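Local structure of oligopeptide ABC transporter OppAIV (Borrelia burgdorferi B31, 4GL8) at residues A[437-440]-A[444-447]; A[439-442]-A[448-451]; A[248-253]-A[260-265]. The protein probably binds oligopeptides outside the cytoplasmic membrane and hands them to an ABC transporter for uptake. All blocks are in the same frame, centred on the assembly; numbering follows the deposited sequence.

Contact 1 (A[437-440]-A[444-447])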
loop_
_atom_site.group_PDB
_atom_site.type_symbol
_atom_site.label_atom_id
_atom_site.label_comp_id
_atom_site.label_asym_id
_atom_site.label_seq_id
_atom_site.Cartn_x
_atom_site.Cartn_y
_atom_site.Cartn_z
ATOM N N PHE A 437 -3.948 -8.090 3.544
ATOM C CA PHE A 437 -3.235 -8.996 2.629
ATOM C C PHE A 437 -4.070 -10.111 2.011
ATOM O O PHE A 437 -3.951 -10.411 0.822
ATOM C CB PHE A 437 -2.072 -9.602 3.373
ATOM C CG PHE A 437 -1.006 -8.620 3.665
ATOM C CD1 PHE A 437 -1.016 -7.890 4.848
ATOM C CD2 PHE A 437 -0.014 -8.369 2.719
ATOM C CE1 PHE A 437 -0.051 -6.941 5.075
ATOM C CE2 PHE A 437 0.978 -7.437 2.973
ATOM C CZ PHE A 437 0.959 -6.724 4.140
ATOM N N LEU A 438 -4.891 -10.771 2.807
ATOM C CA LEU A 438 -5.623 -11.926 2.290
ATOM C C LEU A 438 -6.713 -11.489 1.308
ATOM O O LEU A 438 -7.062 -12.209 0.372
ATOM C CB LEU A 438 -6.203 -12.722 3.442
ATOM C CG LEU A 438 -5.122 -13.287 4.351
ATOM C CD1 LEU A 438 -5.800 -13.957 5.529
ATOM C CD2 LEU A 438 -4.242 -14.263 3.577
ATOM N N SER A 439 -7.182 -10.270 1.481
ATOM C CA SER A 439 -8.177 -9.697 0.606
ATOM C C SER A 439 -7.787 -9.576 -0.882
ATOM O O SER A 439 -8.661 -9.629 -1.743
ATOM C CB SER A 439 -8.513 -8.294 1.106
ATOM O OG SER A 439 -9.736 -7.940 0.533
ATOM N N ILE A 440 -6.497 -9.358 -1.182
ATOM C CA ILE A 440 -6.065 -9.156 -2.567
ATOM C C ILE A 440 -6.102 -10.414 -3.403
ATOM O O ILE A 440 -6.105 -10.356 -4.625
ATOM C CB ILE A 440 -4.699 -8.455 -2.673
ATOM C CG1 ILE A 440 -3.584 -9.338 -2.095
ATOM C CG2 ILE A 440 -4.804 -7.116 -1.951
ATOM C CD1 ILE A 440 -2.179 -8.829 -2.333
ATOM N N GLU A 444 -12.464 -11.097 -6.698
ATOM C CA GLU A 444 -12.803 -9.774 -7.236
ATOM C C GLU A 444 -11.686 -8.750 -7.124
ATOM O O GLU A 444 -11.803 -7.695 -7.721
ATOM C CB GLU A 444 -14.091 -9.220 -6.588
ATOM C CG GLU A 444 -14.110 -9.245 -5.054
ATOM C CD GLU A 444 -14.382 -10.634 -4.453
ATOM O OE1 GLU A 444 -14.693 -11.588 -5.207
ATOM O OE2 GLU A 444 -14.288 -10.789 -3.216
ATOM N N ASN A 445 -10.619 -9.046 -6.365
ATOM C CA ASN A 445 -9.555 -8.042 -6.112
ATOM C C ASN A 445 -8.189 -8.352 -6.729
ATOM O O ASN A 445 -7.187 -7.709 -6.393
ATOM C CB ASN A 445 -9.345 -7.824 -4.598
ATOM C CG ASN A 445 -10.613 -7.395 -3.855
ATOM O OD1 ASN A 445 -11.326 -6.497 -4.262
ATOM N ND2 ASN A 445 -10.849 -8.010 -2.718
ATOM N N THR A 446 -8.136 -9.328 -7.629
ATOM C CA THR A 446 -6.848 -9.880 -8.074
ATOM C C THR A 446 -6.089 -8.934 -9.009
ATOM O O THR A 446 -4.963 -9.225 -9.424
ATOM C CB THR A 446 -7.075 -11.249 -8.747
ATOM O OG1 THR A 446 -8.027 -11.121 -9.811
ATOM C CG2 THR A 446 -7.640 -12.233 -7.727
ATOM N N SER A 447 -6.720 -7.813 -9.357
ATOM C CA SER A 447 -5.980 -6.635 -9.827
ATOM C C SER A 447 -4.731 -6.350 -8.984
ATOM O O SER A 447 -3.707 -5.912 -9.518
ATOM C CB SER A 447 -6.857 -5.387 -9.815
ATOM O OG SER A 447 -7.532 -5.319 -11.026
#

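Contact 2 (A[439-442]-A[448-451])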
loop_
_atom_site.group_PDB
_atom_site.type_symbol
_atom_site.label_atom_id
_atom_site.label_comp_id
_atom_site.label_asym_id
_atom_site.label_seq_id
_atom_site.Cartn_x
_atom_site.Cartn_y
_atom_site.Cartn_z
ATOM N N SER A 439 -7.182 -10.270 1.481
ATOM C CA SER A 439 -8.177 -9.697 0.606
ATOM C C SER A 439 -7.787 -9.576 -0.882
ATOM O O SER A 439 -8.661 -9.629 -1.743
ATOM C CB SER A 439 -8.513 -8.294 1.106
ATOM O OG SER A 439 -9.736 -7.940 0.533
ATOM N N ILE A 440 -6.497 -9.358 -1.182
ATOM C CA ILE A 440 -6.065 -9.156 -2.567
ATOM C C ILE A 440 -6.102 -10.414 -3.403
ATOM O O ILE A 440 -6.105 -10.356 -4.625
ATOM C CB ILE A 440 -4.699 -8.455 -2.673
ATOM C CG1 ILE A 440 -3.584 -9.338 -2.095
ATOM C CG2 ILE A 440 -4.804 -7.116 -1.951
ATOM C CD1 ILE A 440 -2.179 -8.829 -2.333
ATOM N N PHE A 441 -6.186 -11.552 -2.739
ATOM C CA PHE A 441 -6.391 -12.834 -3.416
ATOM C C PHE A 441 -7.869 -13.280 -3.513
ATOM O O PHE A 441 -8.140 -14.337 -4.097
ATOM C CB PHE A 441 -5.503 -13.903 -2.746
ATOM C CG PHE A 441 -4.021 -13.669 -2.973
ATOM C CD1 PHE A 441 -3.398 -14.145 -4.100
ATOM C CD2 PHE A 441 -3.278 -12.958 -2.071
ATOM C CE1 PHE A 441 -2.056 -13.935 -4.312
ATOM C CE2 PHE A 441 -1.940 -12.729 -2.278
ATOM C CZ PHE A 441 -1.335 -13.202 -3.419
ATOM N N GLN A 442 -8.819 -12.492 -2.988
ATOM C CA GLN A 442 -10.232 -12.766 -3.265
ATOM C C GLN A 442 -10.474 -12.524 -4.739
ATOM O O GLN A 442 -9.946 -11.577 -5.294
ATOM C CB GLN A 442 -11.197 -11.839 -2.531
ATOM C CG GLN A 442 -11.251 -11.967 -1.040
ATOM C CD GLN A 442 -12.108 -10.877 -0.370
ATOM O OE1 GLN A 442 -11.698 -10.257 0.614
ATOM N NE2 GLN A 442 -13.277 -10.624 -0.922
ATOM N N PHE A 448 -4.839 -6.578 -7.681
ATOM C CA PHE A 448 -3.742 -6.297 -6.745
ATOM C C PHE A 448 -2.883 -7.502 -6.370
ATOM O O PHE A 448 -1.927 -7.369 -5.577
ATOM C CB PHE A 448 -4.301 -5.602 -5.485
ATOM C CG PHE A 448 -5.029 -4.326 -5.794
ATOM C CD1 PHE A 448 -4.363 -3.263 -6.395
ATOM C CD2 PHE A 448 -6.389 -4.196 -5.551
ATOM C CE1 PHE A 448 -5.032 -2.074 -6.725
ATOM C CE2 PHE A 448 -7.070 -3.019 -5.883
ATOM C CZ PHE A 448 -6.392 -1.957 -6.488
ATOM N N SER A 449 -3.172 -8.663 -6.944
ATOM C CA SER A 449 -2.338 -9.836 -6.707
ATOM C C SER A 449 -2.022 -10.515 -8.041
ATOM O O SER A 449 -1.313 -9.952 -8.843
ATOM C CB SER A 449 -2.997 -10.796 -5.700
ATOM O OG SER A 449 -4.250 -11.260 -6.174
ATOM N N SER A 450 -2.583 -11.702 -8.282
ATOM C CA SER A 450 -2.262 -12.495 -9.456
ATOM C C SER A 450 -3.469 -12.565 -10.351
ATOM O O SER A 450 -4.516 -13.101 -9.971
ATOM C CB SER A 450 -1.836 -13.899 -9.058
ATOM O OG SER A 450 -0.492 -13.910 -8.624
ATOM N N TYR A 451 -3.317 -12.036 -11.553
ATOM C CA TYR A 451 -4.448 -11.802 -12.417
ATOM C C TYR A 451 -5.135 -13.114 -12.713
ATOM O O TYR A 451 -4.486 -14.078 -13.105
ATOM C CB TYR A 451 -3.985 -11.153 -13.704
ATOM C CG TYR A 451 -5.103 -10.569 -14.494
ATOM C CD1 TYR A 451 -5.633 -9.325 -14.155
ATOM C CD2 TYR A 451 -5.648 -11.252 -15.559
ATOM C CE1 TYR A 451 -6.672 -8.772 -14.878
ATOM C CE2 TYR A 451 -6.681 -10.706 -16.299
ATOM C CZ TYR A 451 -7.185 -9.462 -15.940
ATOM O OH TYR A 451 -8.215 -8.919 -16.647
#

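Contact 3 (A[248-253]-A[260-265])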
loop_
_atom_site.group_PDB
_atom_site.type_symbol
_atom_site.label_atom_id
_atom_site.label_comp_id
_atom_site.label_asym_id
_atom_site.label_seq_id
_atom_site.Cartn_x
_atom_site.Cartn_y
_atom_site.Cartn_z
ATOM N N ILE A 248 21.475 6.204 -6.983
ATOM C CA ILE A 248 22.815 6.802 -6.936
ATOM C C ILE A 248 22.736 8.304 -7.067
ATOM O O ILE A 248 23.508 9.005 -6.452
ATOM C CB ILE A 248 23.767 6.267 -8.049
ATOM C CG1 ILE A 248 24.088 4.779 -7.821
ATOM C CG2 ILE A 248 25.084 7.071 -8.098
ATOM C CD1 ILE A 248 24.894 4.496 -6.556
ATOM N N THR A 249 21.827 8.804 -7.892
ATOM C CA THR A 249 21.679 10.242 -8.044
ATOM C C THR A 249 21.199 10.802 -6.719
ATOM O O THR A 249 21.784 11.734 -6.169
ATOM C CB THR A 249 20.644 10.567 -9.117
ATOM O OG1 THR A 249 21.080 10.002 -10.358
ATOM C CG2 THR A 249 20.456 12.082 -9.250
ATOM N N ALA A 250 20.134 10.195 -6.210
ATOM C CA ALA A 250 19.611 10.532 -4.895
ATOM C C ALA A 250 20.690 10.476 -3.797
ATOM O O ALA A 250 20.766 11.371 -2.945
ATOM C CB ALA A 250 18.448 9.598 -4.549
ATOM N N TYR A 251 21.523 9.440 -3.814
ATOM C CA TYR A 251 22.515 9.289 -2.765
ATOM C C TYR A 251 23.609 10.360 -2.870
ATOM O O TYR A 251 24.072 10.875 -1.837
ATOM C CB TYR A 251 23.118 7.899 -2.781
ATOM C CG TYR A 251 24.098 7.650 -1.671
ATOM C CD1 TYR A 251 23.719 7.804 -0.350
ATOM C CD2 TYR A 251 25.401 7.238 -1.942
ATOM C CE1 TYR A 251 24.603 7.566 0.679
ATOM C CE2 TYR A 251 26.300 6.991 -0.924
ATOM C CZ TYR A 251 25.893 7.150 0.386
ATOM O OH TYR A 251 26.759 6.921 1.417
ATOM N N ASN A 252 23.967 10.731 -4.102
ATOM C CA ASN A 252 24.984 11.758 -4.335
ATOM C C ASN A 252 24.466 13.129 -3.937
ATOM O O ASN A 252 25.197 13.944 -3.389
ATOM C CB ASN A 252 25.437 11.755 -5.797
ATOM C CG ASN A 252 26.367 10.588 -6.130
ATOM O OD1 ASN A 252 27.082 10.057 -5.265
ATOM N ND2 ASN A 252 26.386 10.202 -7.410
ATOM N N MET A 253 23.187 13.372 -4.184
ATOM C CA MET A 253 22.555 14.601 -3.716
ATOM C C MET A 253 22.523 14.698 -2.191
ATOM O O MET A 253 22.660 15.787 -1.647
ATOM C CB MET A 253 21.134 14.721 -4.253
ATOM C CG MET A 253 21.100 15.150 -5.704
ATOM S SD MET A 253 19.456 14.932 -6.388
ATOM C CE MET A 253 18.545 16.304 -5.672
ATOM N N ASP A 260 17.556 16.260 2.504
ATOM C CA ASP A 260 17.486 16.028 3.925
ATOM C C ASP A 260 17.202 14.572 4.236
ATOM O O ASP A 260 17.411 14.130 5.373
ATOM C CB ASP A 260 16.409 16.930 4.533
ATOM C CG ASP A 260 16.702 18.399 4.293
ATOM O OD1 ASP A 260 17.544 18.947 5.002
ATOM O OD2 ASP A 260 16.144 18.991 3.356
ATOM N N ALA A 261 16.701 13.827 3.251
ATOM C CA ALA A 261 16.330 12.435 3.490
ATOM C C ALA A 261 16.104 11.655 2.226
ATOM O O ALA A 261 15.761 12.221 1.185
ATOM C CB ALA A 261 15.075 12.369 4.342
ATOM N N ILE A 262 16.275 10.343 2.330
ATOM C CA ILE A 262 15.936 9.406 1.275
ATOM C C ILE A 262 15.130 8.266 1.908
ATOM O O ILE A 262 15.638 7.539 2.763
ATOM C CB ILE A 262 17.198 8.841 0.587
ATOM C CG1 ILE A 262 18.005 9.954 -0.061
ATOM C CG2 ILE A 262 16.826 7.867 -0.515
ATOM C CD1 ILE A 262 19.294 9.487 -0.712
ATOM N N PHE A 263 13.879 8.101 1.496
ATOM C CA PHE A 263 13.021 7.057 2.063
ATOM C C PHE A 263 13.043 5.867 1.127
ATOM O O PHE A 263 12.666 5.976 -0.026
ATOM C CB PHE A 263 11.584 7.572 2.257
ATOM C CG PHE A 263 11.406 8.514 3.433
ATOM C CD1 PHE A 263 12.502 8.992 4.172
ATOM C CD2 PHE A 263 10.126 8.944 3.792
ATOM C CE1 PHE A 263 12.312 9.839 5.254
ATOM C CE2 PHE A 263 9.937 9.790 4.871
ATOM C CZ PHE A 263 11.028 10.247 5.601
ATOM N N LYS A 264 13.552 4.747 1.624
ATOM C CA LYS A 264 13.474 3.457 0.926
ATOM C C LYS A 264 14.434 3.345 -0.269
ATOM O O LYS A 264 15.105 2.320 -0.413
ATOM C CB LYS A 264 12.025 3.133 0.491
ATOM C CG LYS A 264 11.043 2.920 1.636
ATOM C CD LYS A 264 9.581 2.875 1.161
ATOM C CE LYS A 264 9.238 1.618 0.358
ATOM N NZ LYS A 264 8.771 0.464 1.195
ATOM N N ASN A 265 14.533 4.398 -1.083
ATOM C CA ASN A 265 15.286 4.356 -2.343
ATOM C C ASN A 265 16.804 4.529 -2.162
ATOM O O ASN A 265 17.416 5.393 -2.794
ATOM C CB ASN A 265 14.742 5.443 -3.301
ATOM C CG ASN A 265 15.335 5.356 -4.710
ATOM O OD1 ASN A 265 15.546 4.259 -5.235
ATOM N ND2 ASN A 265 15.609 6.520 -5.329
#

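Contact 1 (A[437-440]-A[444-447])
Asn445 reaches back with its side-chain amide to the turn at Ser439 and Ile440, which follow Leu438, and so closes a turn-and-loop connection in this family 5 solute-binding protein. The tight part is where Ser439 O and Ile440 O meet Asn445 and the backbone of Thr446. Asn445 ND2 donates to Ser439 O over 2.9 Å, with an angle of 160° at the hydrogen. The acceptor lies nearly in the amide plane of Asn445, but seen from Ser439 the nitrogen sits above the carbonyl plane, 38° out of it. A chi1 of -57° swings the amide to this oxygen. Asn445 CB, which points toward 437-440, packs against the same carbonyl.

Next to it, Thr446 CA lies 3.6 Å from Ile440 O and directs its C-H there. This contact is secondary, because Ile440 O takes its hydrogen bond from Ser449 OG. Ile440 turns its CB away from 444-447, and its side chain packs on Phe290.

The loose side is the edge where Ser439 OG faces the amide. OG comes to 3.4 Å from Asn445 ND2, but at a poor angle for bonding, and gives its hydrogen bond to Gln442 OE1 instead. Asn445 OD1 is bonded to Asn130 ND2. Both ends of the amide are thus engaged, which should fix its flip and tie the turn to a distant part of the chain.

Contact 2 (A[439-442]-A[448-451])
Ser449 lies against Ile440 and Phe441, the two corner residues of a type I beta turn at 439-442. Gln442 N closes that turn on Ser439 O, and the chain then comes back past it at 448-451 before entering helix 456-466. Four side chains carry the contact.

Ser449 comes over one face of the Phe441 ring. Its CB stands 3.7 Å from the ring centroid and 16° off the normal, a CH-pi contact displaced toward the rim, with CE1 as the nearest ring atom. The hydroxyl lies over the same ring, Ser449 OG being 3.7 Å from Phe441 CD1. Ser449 CB also packs against Ile440 CG1, 3.9 Å away, so the methylene rests against both the aromatic face and the CG1 branch.

Ile440 and Phe448 cross at about a right angle. The CG2 branch of Ile440 lies 3.9 Å from Phe448 CB, while the Phe448 ring leads away from the turn to meet Trp427. The longer branch of Ile440, extended at chi2 171°, runs on to the backbone of the returning chain, where its CD1 methyl is 3.6 Å from Phe448 O. Ile440 thus uses one branch on the phenylalanine methylene and the other on the peptide that follows.

Around this buried patch, Ser449 O accepts from Ser292 OG and Ser450 OG is bonded to Leu293 N, which ties 448-451 to strand 287-293. At the middle sits the Ser449 hydroxyl, set between its backbone N and carbonyl carbon (chi1 60°): OG donates to Ile440 O over 2.6 Å, from 47° above the carbonyl plane.

Contact 3 (A[248-253]-A[260-265])
The CD1 methyl of Ile262 is pressed end-on against helix 247-255 at Ala250. It lies 3.3 Å from Ala250 O and 3.9 Å from Ala250 CB, so the methyl meets both the carbonyl and the small side chain of one residue. It also comes 3.8 Å from Tyr251 N, which places it against the peptide link between Ala250 and Tyr251. Beside this patch, Asn265 brings ND2 within 4.3 Å of Ala250 CB, a distance of packing alone, since that nitrogen gives its hydrogen bond to Asn35 OD1.

The reach of Ile262 comes from an extended side chain: CG1 is anti to the carbonyl carbon (chi1 -61°) and CD1 continues the zigzag with chi2 at 178°. Across from it, Ala250 CB points toward the strand. The CA atoms of Ala250 and Ile262 are 7.3 Å apart, and the isoleucine covers a little more than half of that distance.

In the fold, this is a helix packed on the strands 31-35, 261-263 and 492-504, and a short connection leads from it straight into the middle one of the three. Strand 261-263 pairs in parallel with strand 31-35, through Ala261 and Phe263 to Asn35, and antiparallel with strand 492-504, through Ile262 to Leu503. Asn35 also touches Ala250 and Ile262.

No hydrogen bond joins helix segment 248-253 to 260-265. Their association therefore rests on apolar packing and shape, with the polar ties of the strand directed to its neighbours.

From the N terminus, contact 3 comes first: it closes the short link from helix 247-255 to strand 261-263 and lays that helix against the strands formed by 31-35, 261-263 and 492-504. Far along the chain, segment 437-440 lies on helix 435-438, and contacts 1 and 2 both start from the stretch at 439-440, sharing Ser439 and Ile440. Contact 1 closes the shorter loop and contact 2 the longer one, with centres 3 Å apart. Together they join this stretch to the loop leading to helix 456-466. Contact 3 lies across the chain's centre, about 32 Å from either by centres, and touches neither.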